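Alp7A (Bacillus subtilis, PDB 5EC0) probably polymerises into an actin-like filament that binds adenine nucleotide and helps to segregate plasmids in the bacterial cell. Local coordinates at residues L129-L134 with I179-A184; V208-L213 with V221-G226; K323-G328 with R362-Y367. One frame throughout, in Å; residues are numbered along the deposited sequence.

Interaction 1 of 3, residues L129-L134 with I179-A184; sequences LPIWLL and IESEVA
Glu180 leans out at a chi1 of -94° and then runs straight, CD anti to CA, which lays its carboxylate against the ring of Pro130. The two side chains slant across each other, with OE2 of Glu180 3.6 Å from N of Pro130; because a proline nitrogen carries no hydrogen, this is contact and not a hydrogen bond. In Leu134, chi1 (-69°) sets CG anti to the carbonyl carbon, and CD1 continues from there by chi2 (162°) to reach CG2 of Ile179 at 3.7 Å. Ile131 meets the same methyl at about a right angle, its CG1 4.0 Å from CG2 of Ile179, while its CD1 rests 3.7 Å from O of Glu180. Branched and forked side chains suit this small apolar patch, to which Phe236 adds a ring.

The backbones meet in a parallel bridge between Leu129 and Ile179, where strands 119-129 and 166-179 end. Just beyond it, N of Glu180 donates to O of Leu129 at 3.0 Å, from a position well above the carbonyl plane. Pro130 occupies the N-cap position of helix 131-134, and N of Ile131 gives its hydrogen to a water 2.9 Å away. That water donates in turn to OG of Ser181, which is also bonded to Asp212. A bound magnesium ion lies about 4 Å from the Glu180 side chain, and an alanine in its place would probably leave the Pro130 ring without its carboxylate neighbour and open a gap beside the ion. A carboxylate so placed, about 6 Å from ADP, is consistent with a part in the ion's surroundings.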
loop_
_atom_site.group_PDB
_atom_site.type_symbol
_atom_site.label_atom_id
_atom_site.label_comp_id
_atom_site.label_asym_id
_atom_site.label_seq_id
_atom_site.Cartn_x
_atom_site.Cartn_y
_atom_site.Cartn_z
ATOM N N LEU A 129 7.908 -4.946 4.652
ATOM C CA LEU A 129 8.022 -4.032 5.795
ATOM C C LEU A 129 8.529 -2.650 5.371
ATOM O O LEU A 129 9.386 -2.545 4.495
ATOM C CB LEU A 129 8.963 -4.600 6.856
ATOM C CG LEU A 129 8.427 -5.736 7.724
ATOM C CD1 LEU A 129 9.478 -6.108 8.747
ATOM C CD2 LEU A 129 7.129 -5.310 8.392
ATOM N N PRO A 130 8.018 -1.595 6.010
ATOM C CA PRO A 130 8.477 -0.223 5.728
ATOM C C PRO A 130 9.915 0.024 6.196
ATOM O O PRO A 130 10.360 -0.546 7.194
ATOM C CB PRO A 130 7.486 0.658 6.509
ATOM C CG PRO A 130 6.992 -0.219 7.650
ATOM C CD PRO A 130 7.012 -1.650 7.093
ATOM N N ILE A 131 10.629 0.879 5.472
ATOM C CA ILE A 131 12.024 1.157 5.775
ATOM C C ILE A 131 12.192 1.782 7.155
ATOM O O ILE A 131 13.175 1.503 7.853
ATOM C CB ILE A 131 12.654 2.047 4.669
ATOM C CG1 ILE A 131 12.735 1.245 3.371
ATOM C CG2 ILE A 131 14.061 2.543 5.056
ATOM C CD1 ILE A 131 13.101 2.067 2.168
ATOM N N TRP A 132 11.228 2.591 7.582
ATOM C CA TRP A 132 11.380 3.262 8.864
ATOM C C TRP A 132 11.380 2.218 9.984
ATOM O O TRP A 132 12.022 2.400 11.014
ATOM C CB TRP A 132 10.278 4.307 9.094
ATOM C CG TRP A 132 8.881 3.740 9.274
ATOM C CD1 TRP A 132 7.887 3.694 8.332
ATOM C CD2 TRP A 132 8.325 3.158 10.470
ATOM N NE1 TRP A 132 6.756 3.128 8.867
ATOM C CE2 TRP A 132 6.997 2.786 10.164
ATOM C CE3 TRP A 132 8.824 2.923 11.758
ATOM C CZ2 TRP A 132 6.160 2.182 11.110
ATOM C CZ3 TRP A 132 7.990 2.313 12.693
ATOM C CH2 TRP A 132 6.672 1.952 12.363
ATOM N N LEU A 133 10.655 1.124 9.780
ATOM C CA LEU A 133 10.666 0.044 10.758
ATOM C C LEU A 133 11.948 -0.812 10.665
ATOM O O LEU A 133 12.540 -1.137 11.675
ATOM C CB LEU A 133 9.420 -0.826 10.588
ATOM C CG LEU A 133 9.214 -1.895 11.655
ATOM C CD1 LEU A 133 9.431 -1.313 13.056
ATOM C CD2 LEU A 133 7.831 -2.455 11.546
ATOM N N LEU A 134 12.377 -1.165 9.454
ATOM C CA LEU A 134 13.592 -1.973 9.281
ATOM C C LEU A 134 14.869 -1.294 9.790
ATOM O O LEU A 134 15.734 -1.943 10.379
ATOM C CB LEU A 134 13.763 -2.350 7.807
ATOM C CG LEU A 134 12.693 -3.344 7.325
ATOM C CD1 LEU A 134 12.584 -3.396 5.809
ATOM C CD2 LEU A 134 12.937 -4.752 7.883
ATOM N N ILE A 179 11.160 -5.824 1.224
ATOM C CA ILE A 179 11.362 -4.465 1.721
ATOM C C ILE A 179 10.544 -3.490 0.898
ATOM O O ILE A 179 10.771 -3.373 -0.321
ATOM C CB ILE A 179 12.861 -4.029 1.659
ATOM C CG1 ILE A 179 13.744 -5.033 2.393
ATOM C CG2 ILE A 179 13.047 -2.625 2.260
ATOM C CD1 ILE A 179 15.222 -4.940 2.001
ATOM N N GLU A 180 9.601 -2.808 1.547
ATOM C CA GLU A 180 8.839 -1.728 0.899
ATOM C C GLU A 180 9.756 -0.730 0.186
ATOM O O GLU A 180 10.888 -0.500 0.623
ATOM C CB GLU A 180 7.980 -0.963 1.915
ATOM C CG GLU A 180 6.567 -1.464 2.043
ATOM C CD GLU A 180 5.740 -0.656 3.035
ATOM O OE1 GLU A 180 5.706 0.587 2.930
ATOM O OE2 GLU A 180 5.129 -1.276 3.927
ATOM N N SER A 181 9.245 -0.156 -0.906
ATOM C CA SER A 181 9.933 0.852 -1.724
ATOM C C SER A 181 11.035 0.238 -2.586
ATOM O O SER A 181 11.083 0.467 -3.798
ATOM C CB SER A 181 10.503 1.974 -0.842
ATOM O OG SER A 181 9.557 2.364 0.137
ATOM N N GLU A 182 11.925 -0.531 -1.968
ATOM C CA GLU A 182 12.948 -1.235 -2.731
ATOM C C GLU A 182 12.307 -2.273 -3.634
ATOM O O GLU A 182 12.670 -2.355 -4.808
ATOM C CB GLU A 182 13.986 -1.891 -1.807
ATOM C CG GLU A 182 15.129 -2.625 -2.526
ATOM C CD GLU A 182 14.784 -4.065 -2.887
ATOM O OE1 GLU A 182 13.861 -4.637 -2.273
ATOM O OE2 GLU A 182 15.432 -4.633 -3.791
ATOM N N VAL A 183 11.357 -3.057 -3.110
ATOM C CA VAL A 183 10.784 -4.171 -3.886
ATOM C C VAL A 183 10.033 -3.685 -5.139
ATOM O O VAL A 183 9.859 -4.428 -6.108
ATOM C CB VAL A 183 9.814 -5.059 -3.020
ATOM C CG1 VAL A 183 8.489 -4.352 -2.756
ATOM C CG2 VAL A 183 9.555 -6.400 -3.699
ATOM N N ALA A 184 9.606 -2.429 -5.124
ATOM C CA ALA A 184 8.880 -1.867 -6.244
ATOM C C ALA A 184 9.710 -1.858 -7.523
ATOM O O ALA A 184 9.159 -1.732 -8.615
ATOM C CB ALA A 184 8.413 -0.451 -5.918
HETATM O O HOH W 1 9.411 1.829 3.056
#

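Interaction 2 of 3, residues V208-L213 with V221-G226; sequences VVFCDL and VLLPAG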
loop_
_atom_site.group_PDB
_atom_site.type_symbol
_atom_site.label_atom_id
_atom_site.label_comp_id
_atom_site.label_asym_id
_atom_site.label_seq_id
_atom_site.Cartn_x
_atom_site.Cartn_y
_atom_site.Cartn_z
ATOM N N VAL A 208 19.538 5.427 -9.689
ATOM C CA VAL A 208 18.194 5.942 -9.570
ATOM C C VAL A 208 17.791 6.089 -8.114
ATOM O O VAL A 208 17.957 5.154 -7.316
ATOM C CB VAL A 208 17.183 5.023 -10.303
ATOM C CG1 VAL A 208 15.744 5.386 -9.944
ATOM C CG2 VAL A 208 17.394 5.125 -11.803
ATOM N N VAL A 209 17.258 7.260 -7.770
ATOM C CA VAL A 209 16.649 7.434 -6.462
ATOM C C VAL A 209 15.144 7.114 -6.503
ATOM O O VAL A 209 14.329 7.884 -7.049
ATOM C CB VAL A 209 16.872 8.857 -5.921
ATOM C CG1 VAL A 209 16.217 9.020 -4.555
ATOM C CG2 VAL A 209 18.361 9.145 -5.833
ATOM N N PHE A 210 14.786 5.964 -5.932
ATOM C CA PHE A 210 13.377 5.569 -5.816
ATOM C C PHE A 210 12.718 6.341 -4.701
ATOM O O PHE A 210 13.156 6.239 -3.559
ATOM C CB PHE A 210 13.244 4.081 -5.536
ATOM C CG PHE A 210 12.872 3.259 -6.729
ATOM C CD1 PHE A 210 13.389 3.544 -7.979
ATOM C CD2 PHE A 210 12.015 2.177 -6.590
ATOM C CE1 PHE A 210 13.051 2.768 -9.088
ATOM C CE2 PHE A 210 11.657 1.407 -7.684
ATOM C CZ PHE A 210 12.183 1.700 -8.941
ATOM N N CYS A 211 11.678 7.111 -5.022
ATOM C CA CYS A 211 10.996 7.929 -4.014
ATOM C C CYS A 211 9.563 7.472 -3.758
ATOM O O CYS A 211 8.641 7.821 -4.502
ATOM C CB CYS A 211 10.992 9.390 -4.433
ATOM S SG CYS A 211 12.630 10.011 -4.792
ATOM N N ASP A 212 9.398 6.677 -2.707
ATOM C CA ASP A 212 8.097 6.169 -2.290
ATOM C C ASP A 212 7.385 7.226 -1.428
ATOM O O ASP A 212 7.569 7.279 -0.207
ATOM C CB ASP A 212 8.278 4.849 -1.526
ATOM C CG ASP A 212 6.963 4.123 -1.254
ATOM O OD1 ASP A 212 5.872 4.714 -1.439
ATOM O OD2 ASP A 212 7.034 2.954 -0.818
ATOM N N LEU A 213 6.591 8.080 -2.068
ATOM C CA LEU A 213 5.946 9.174 -1.345
ATOM C C LEU A 213 4.572 8.753 -0.846
ATOM O O LEU A 213 3.655 8.570 -1.647
ATOM C CB LEU A 213 5.821 10.427 -2.237
ATOM C CG LEU A 213 7.068 10.871 -3.029
ATOM C CD1 LEU A 213 6.773 12.039 -3.991
ATOM C CD2 LEU A 213 8.231 11.207 -2.110
ATOM N N VAL A 221 15.123 4.928 -1.795
ATOM C CA VAL A 221 16.111 3.875 -2.002
ATOM C C VAL A 221 17.069 4.244 -3.138
ATOM O O VAL A 221 16.633 4.667 -4.206
ATOM C CB VAL A 221 15.446 2.541 -2.337
ATOM C CG1 VAL A 221 16.437 1.405 -2.132
ATOM C CG2 VAL A 221 14.220 2.340 -1.473
ATOM N N LEU A 222 18.370 4.089 -2.917
ATOM C CA LEU A 222 19.338 4.384 -3.979
ATOM C C LEU A 222 19.681 3.096 -4.738
ATOM O O LEU A 222 20.303 2.187 -4.185
ATOM C CB LEU A 222 20.591 5.052 -3.405
ATOM C CG LEU A 222 21.677 5.526 -4.387
ATOM C CD1 LEU A 222 21.077 6.503 -5.381
ATOM C CD2 LEU A 222 22.851 6.176 -3.642
ATOM N N LEU A 223 19.235 3.008 -5.991
ATOM C CA LEU A 223 19.494 1.835 -6.825
ATOM C C LEU A 223 20.601 2.103 -7.835
ATOM O O LEU A 223 20.464 2.978 -8.693
ATOM C CB LEU A 223 18.229 1.392 -7.569
ATOM C CG LEU A 223 16.953 1.214 -6.733
ATOM C CD1 LEU A 223 15.792 0.795 -7.608
ATOM C CD2 LEU A 223 17.144 0.215 -5.618
ATOM N N PRO A 224 21.696 1.338 -7.745
ATOM C CA PRO A 224 22.789 1.444 -8.713
ATOM C C PRO A 224 22.302 1.126 -10.123
ATOM O O PRO A 224 21.347 0.359 -10.276
ATOM C CB PRO A 224 23.803 0.394 -8.225
ATOM C CG PRO A 224 23.454 0.153 -6.792
ATOM C CD PRO A 224 21.960 0.320 -6.717
ATOM N N ALA A 225 22.966 1.718 -11.112
ATOM C CA ALA A 225 22.625 1.622 -12.531
ATOM C C ALA A 225 22.045 0.273 -12.959
ATOM O O ALA A 225 22.607 -0.770 -12.672
ATOM C CB ALA A 225 23.879 1.942 -13.375
ATOM N N GLY A 226 20.917 0.302 -13.663
ATOM C CA GLY A 226 20.248 -0.931 -14.048
ATOM C C GLY A 226 19.265 -1.459 -13.003
ATOM O O GLY A 226 18.900 -2.627 -13.030
#
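Leu223 sets one methyl squarely over the ring of Phe210: CD1 of Leu223 lies 3.7 Å from the ring centroid and only 13° off the ring normal, a CH-pi contact. Its CG stands anti to the carbonyl carbon (chi1 -50°), and CD1 continues anti (chi2 179°) to lie over the ring. CG1 of Val208 sits in the ring plane at the edge, so the aromatic group is met from the face by one strand and at the rim by its own. Val221 completes this side of the sheet, its CB 4.2 Å from CB of Phe210. A flat ring and forked aliphatic chains suit a buried surface like this one, which Arg185 and Ile188 of helix 185-189 also touch. On the other side of the sheet Val209 and Leu222 form the non-hydrogen-bonded pair, with CG2 of Val209 3.8 Å from CD1 of Leu222.

Between the two apolar faces runs the antiparallel ladder. Val208 and Leu223 exchange two bonds, N of each to O of the other, both 2.8 Å long. Phe210 and Val221 do the same, N of Phe210 reaching O of Val221 at 2.8 Å and N of Val221 reaching O of Phe210 at 2.9 Å. CA of Val209 adds a C-H contact to O of Val221 at 3.6 Å.

Farther along the strand, Asp212 brings a carboxylate, whose OD2 accepts a bond from ND2 of Asn365. Gly215 and Gly216, which bind ADP, lie in the turn of this beta hairpin, as in the phosphate-binding hairpins of actin-like proteins. Four backbone bonds thus satisfy N and O of Val208, Phe210, Val221 and Leu223 between two apolar faces, leaving the polar side-chain chemistry to the Asp212 end of the strand.

Interaction 3 of 3, residues K323-G328 with R362-Y367; sequences KYLYFG and RLLNLY. With ADP (adenosine-5'-diphosphate), chain D.
Phe327 presents one ring face to Leu364, whose CD2 stands 3.7 Å above the ring plane, displaced toward the rim on the CG side. At the ring edge lies the amide of Asn365, with OD1 3.9 Å from CE2 of Phe327 and the two planes 80° apart; this amide is held by N of Ser181, which donates to OD1, and by Asp212 at ND2. The ring of Phe210 also meets Phe327, at about 70°. Leu325 meets Leu364 tip to tip, the CD2 atoms of Leu325 and Leu364 being 4.0 Å apart. A leucine serves well here, since a single methyl can touch both a ring face and another leucine.

The second flat group belongs to Arg362. Its guanidinium lies over the adenine of ADP, with NE of Arg362 3.3 Å from C6 of ADP. After an extended start, chi1 and chi2 both anti, a bend at chi3 (69°) turns NE, and NH2 forms a salt bridge with Glu25.

Nearer the phosphates, CA of Gly328 is 3.7 Å from O2A of ADP. A side chain at this backbone conformation would collide with the carbonyl oxygen of Phe327, which explains the glycine. Apolar packing, with no hydrogen bond between the segments, thus joins the strand end and the helix start that bring Gly328 and Arg362 to the nucleotide.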
loop_
_atom_site.group_PDB
_atom_site.type_symbol
_atom_site.label_atom_id
_atom_site.label_comp_id
_atom_site.label_asym_id
_atom_site.label_seq_id
_atom_site.Cartn_x
_atom_site.Cartn_y
_atom_site.Cartn_z
ATOM N N LYS A 323 18.885 9.755 -11.771
ATOM C CA LYS A 323 17.489 9.916 -12.163
ATOM C C LYS A 323 16.599 9.645 -10.957
ATOM O O LYS A 323 17.015 8.991 -9.997
ATOM C CB LYS A 323 17.122 9.000 -13.332
ATOM C CG LYS A 323 17.650 9.522 -14.668
ATOM C CD LYS A 323 17.423 8.553 -15.824
ATOM C CE LYS A 323 17.817 9.199 -17.141
ATOM N NZ LYS A 323 17.619 8.283 -18.286
ATOM N N TYR A 324 15.379 10.165 -11.015
ATOM C CA TYR A 324 14.436 10.084 -9.909
ATOM C C TYR A 324 13.151 9.440 -10.383
ATOM O O TYR A 324 12.537 9.890 -11.365
ATOM C CB TYR A 324 14.177 11.483 -9.325
ATOM C CG TYR A 324 15.436 12.078 -8.734
ATOM C CD1 TYR A 324 16.424 12.621 -9.550
ATOM C CD2 TYR A 324 15.654 12.058 -7.366
ATOM C CE1 TYR A 324 17.589 13.125 -9.020
ATOM C CE2 TYR A 324 16.802 12.568 -6.825
ATOM C CZ TYR A 324 17.770 13.094 -7.656
ATOM O OH TYR A 324 18.911 13.596 -7.112
ATOM N N LEU A 325 12.765 8.365 -9.705
ATOM C CA LEU A 325 11.492 7.719 -9.963
ATOM C C LEU A 325 10.590 7.890 -8.757
ATOM O O LEU A 325 10.878 7.351 -7.689
ATOM C CB LEU A 325 11.651 6.229 -10.280
ATOM C CG LEU A 325 10.283 5.671 -10.720
ATOM C CD1 LEU A 325 10.070 5.808 -12.230
ATOM C CD2 LEU A 325 9.975 4.243 -10.224
ATOM N N TYR A 326 9.490 8.619 -8.952
ATOM C CA TYR A 326 8.535 8.957 -7.889
ATOM C C TYR A 326 7.313 8.047 -7.920
ATOM O O TYR A 326 6.712 7.855 -8.970
ATOM C CB TYR A 326 8.084 10.432 -8.022
ATOM C CG TYR A 326 9.223 11.440 -8.060
ATOM C CD1 TYR A 326 9.721 11.996 -6.887
ATOM C CD2 TYR A 326 9.798 11.832 -9.262
ATOM C CE1 TYR A 326 10.758 12.905 -6.909
ATOM C CE2 TYR A 326 10.838 12.752 -9.295
ATOM C CZ TYR A 326 11.311 13.278 -8.113
ATOM O OH TYR A 326 12.340 14.180 -8.118
ATOM N N PHE A 327 6.947 7.474 -6.776
ATOM C CA PHE A 327 5.718 6.677 -6.691
ATOM C C PHE A 327 5.071 6.765 -5.295
ATOM O O PHE A 327 5.302 7.712 -4.547
ATOM C CB PHE A 327 5.970 5.194 -7.094
ATOM C CG PHE A 327 7.067 4.496 -6.305
ATOM C CD1 PHE A 327 8.404 4.740 -6.578
ATOM C CD2 PHE A 327 6.750 3.568 -5.318
ATOM C CE1 PHE A 327 9.407 4.099 -5.850
ATOM C CE2 PHE A 327 7.736 2.912 -4.604
ATOM C CZ PHE A 327 9.069 3.171 -4.869
ATOM N N GLY A 328 4.260 5.771 -4.941
ATOM C CA GLY A 328 3.392 5.918 -3.785
ATOM C C GLY A 328 2.131 6.688 -4.167
ATOM O O GLY A 328 2.060 7.282 -5.256
ATOM N N ARG A 362 0.686 4.366 -7.102
ATOM C CA ARG A 362 0.128 3.908 -5.834
ATOM C C ARG A 362 0.294 2.386 -5.629
ATOM O O ARG A 362 0.428 1.920 -4.503
ATOM C CB ARG A 362 -1.347 4.286 -5.716
ATOM C CG ARG A 362 -1.879 4.112 -4.312
ATOM C CD ARG A 362 -3.240 4.840 -4.106
ATOM N NE ARG A 362 -4.343 4.221 -4.848
ATOM C CZ ARG A 362 -5.167 3.315 -4.326
ATOM N NH1 ARG A 362 -5.014 2.939 -3.065
ATOM N NH2 ARG A 362 -6.151 2.793 -5.050
ATOM N N LEU A 363 0.300 1.618 -6.713
ATOM C CA LEU A 363 0.318 0.164 -6.593
ATOM C C LEU A 363 1.679 -0.473 -6.868
ATOM O O LEU A 363 1.787 -1.701 -6.881
ATOM C CB LEU A 363 -0.715 -0.453 -7.529
ATOM C CG LEU A 363 -2.187 -0.088 -7.285
ATOM C CD1 LEU A 363 -3.126 -0.978 -8.119
ATOM C CD2 LEU A 363 -2.538 -0.154 -5.815
ATOM N N LEU A 364 2.715 0.348 -7.060
ATOM C CA LEU A 364 4.015 -0.165 -7.522
ATOM C C LEU A 364 4.643 -1.199 -6.562
ATOM O O LEU A 364 5.150 -2.241 -7.007
ATOM C CB LEU A 364 4.996 0.997 -7.756
ATOM C CG LEU A 364 6.086 0.725 -8.795
ATOM C CD1 LEU A 364 5.460 0.550 -10.183
ATOM C CD2 LEU A 364 7.148 1.831 -8.824
ATOM N N ASN A 365 4.627 -0.916 -5.259
ATOM C CA ASN A 365 5.142 -1.881 -4.275
ATOM C C ASN A 365 4.427 -3.243 -4.405
ATOM O O ASN A 365 5.076 -4.294 -4.540
ATOM C CB ASN A 365 4.991 -1.343 -2.844
ATOM C CG ASN A 365 6.107 -0.370 -2.446
ATOM O OD1 ASN A 365 7.269 -0.554 -2.802
ATOM N ND2 ASN A 365 5.743 0.677 -1.716
ATOM N N LEU A 366 3.093 -3.207 -4.378
ATOM C CA LEU A 366 2.256 -4.402 -4.547
ATOM C C LEU A 366 2.596 -5.169 -5.827
ATOM O O LEU A 366 2.695 -6.395 -5.833
ATOM C CB LEU A 366 0.782 -4.013 -4.572
ATOM C CG LEU A 366 -0.262 -5.121 -4.619
ATOM C CD1 LEU A 366 0.040 -6.160 -3.583
ATOM C CD2 LEU A 366 -1.668 -4.525 -4.380
ATOM N N TYR A 367 2.770 -4.415 -6.904
ATOM C CA TYR A 367 3.073 -4.961 -8.211
ATOM C C TYR A 367 4.450 -5.611 -8.227
ATOM O O TYR A 367 4.666 -6.613 -8.910
ATOM C CB TYR A 367 2.987 -3.861 -9.276
ATOM C CG TYR A 367 1.577 -3.611 -9.761
ATOM C CD1 TYR A 367 0.493 -4.229 -9.146
ATOM C CD2 TYR A 367 1.328 -2.783 -10.855
ATOM C CE1 TYR A 367 -0.800 -4.017 -9.592
ATOM C CE2 TYR A 367 0.040 -2.579 -11.319
ATOM C CZ TYR A 367 -1.018 -3.194 -10.682
ATOM O OH TYR A 367 -2.300 -2.990 -11.132
HETATM P PB ADP D . 0.547 5.443 3.066
HETATM O O1B ADP D . 0.498 3.922 2.998
HETATM O O2B ADP D . 1.629 6.039 3.951
HETATM O O3B ADP D . -0.776 6.140 3.280
HETATM P PA ADP D . 0.201 5.476 0.190
HETATM O O1A ADP D . -0.883 4.452 0.443
HETATM O O2A ADP D . 1.225 5.245 -0.906
HETATM O O3A ADP D . 0.975 5.868 1.561
HETATM O "O5'" ADP D . -0.486 6.890 -0.091
HETATM C "C5'" ADP D . -1.773 7.229 0.409
HETATM C "C4'" ADP D . -2.169 8.452 -0.392
HETATM O "O4'" ADP D . -2.526 8.026 -1.703
HETATM C "C3'" ADP D . -3.385 9.188 0.138
HETATM O "O3'" ADP D . -2.986 10.315 0.919
HETATM C "C2'" ADP D . -4.111 9.660 -1.107
HETATM O "O2'" ADP D . -3.966 11.077 -1.188
HETATM C "C1'" ADP D . -3.383 9.004 -2.275
HETATM N N9 ADP D . -4.271 8.343 -3.258
HETATM C C8 ADP D . -4.144 8.516 -4.591
HETATM N N7 ADP D . -5.070 7.799 -5.266
HETATM C C5 ADP D . -5.798 7.137 -4.354
HETATM C C6 ADP D . -6.940 6.205 -4.435
HETATM N N6 ADP D . -7.445 5.864 -5.652
HETATM N N1 ADP D . -7.431 5.720 -3.274
HETATM C C2 ADP D . -6.907 6.087 -2.082
HETATM N N3 ADP D . -5.862 6.937 -1.921
HETATM C C4 ADP D . -5.277 7.494 -3.022
#

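Asn365 and Asp212 tie the three contacts together. OD1 of Asn365 (interaction 3) takes a bond from N of Ser181 (interaction 1) at 2.8 Å, and Asp212 (interaction 2) is bonded to both of these residues. Beside this network the rings of Phe210 and Phe327 meet, CD2 of Phe210 3.3 Å from CE1 of Phe327, and the Ser181 carbonyl oxygen packs against CZ of Phe327. Interactions 2 and 3 also share a sheet, N of Cys211 bonding O of Leu325 at 2.8 Å. The side chains of Glu180 and Asn365 are each about 4 Å from the magnesium ion, whereas the Phe210 part of interaction 2 lies farther off, its side chain about 13 Å from ADP.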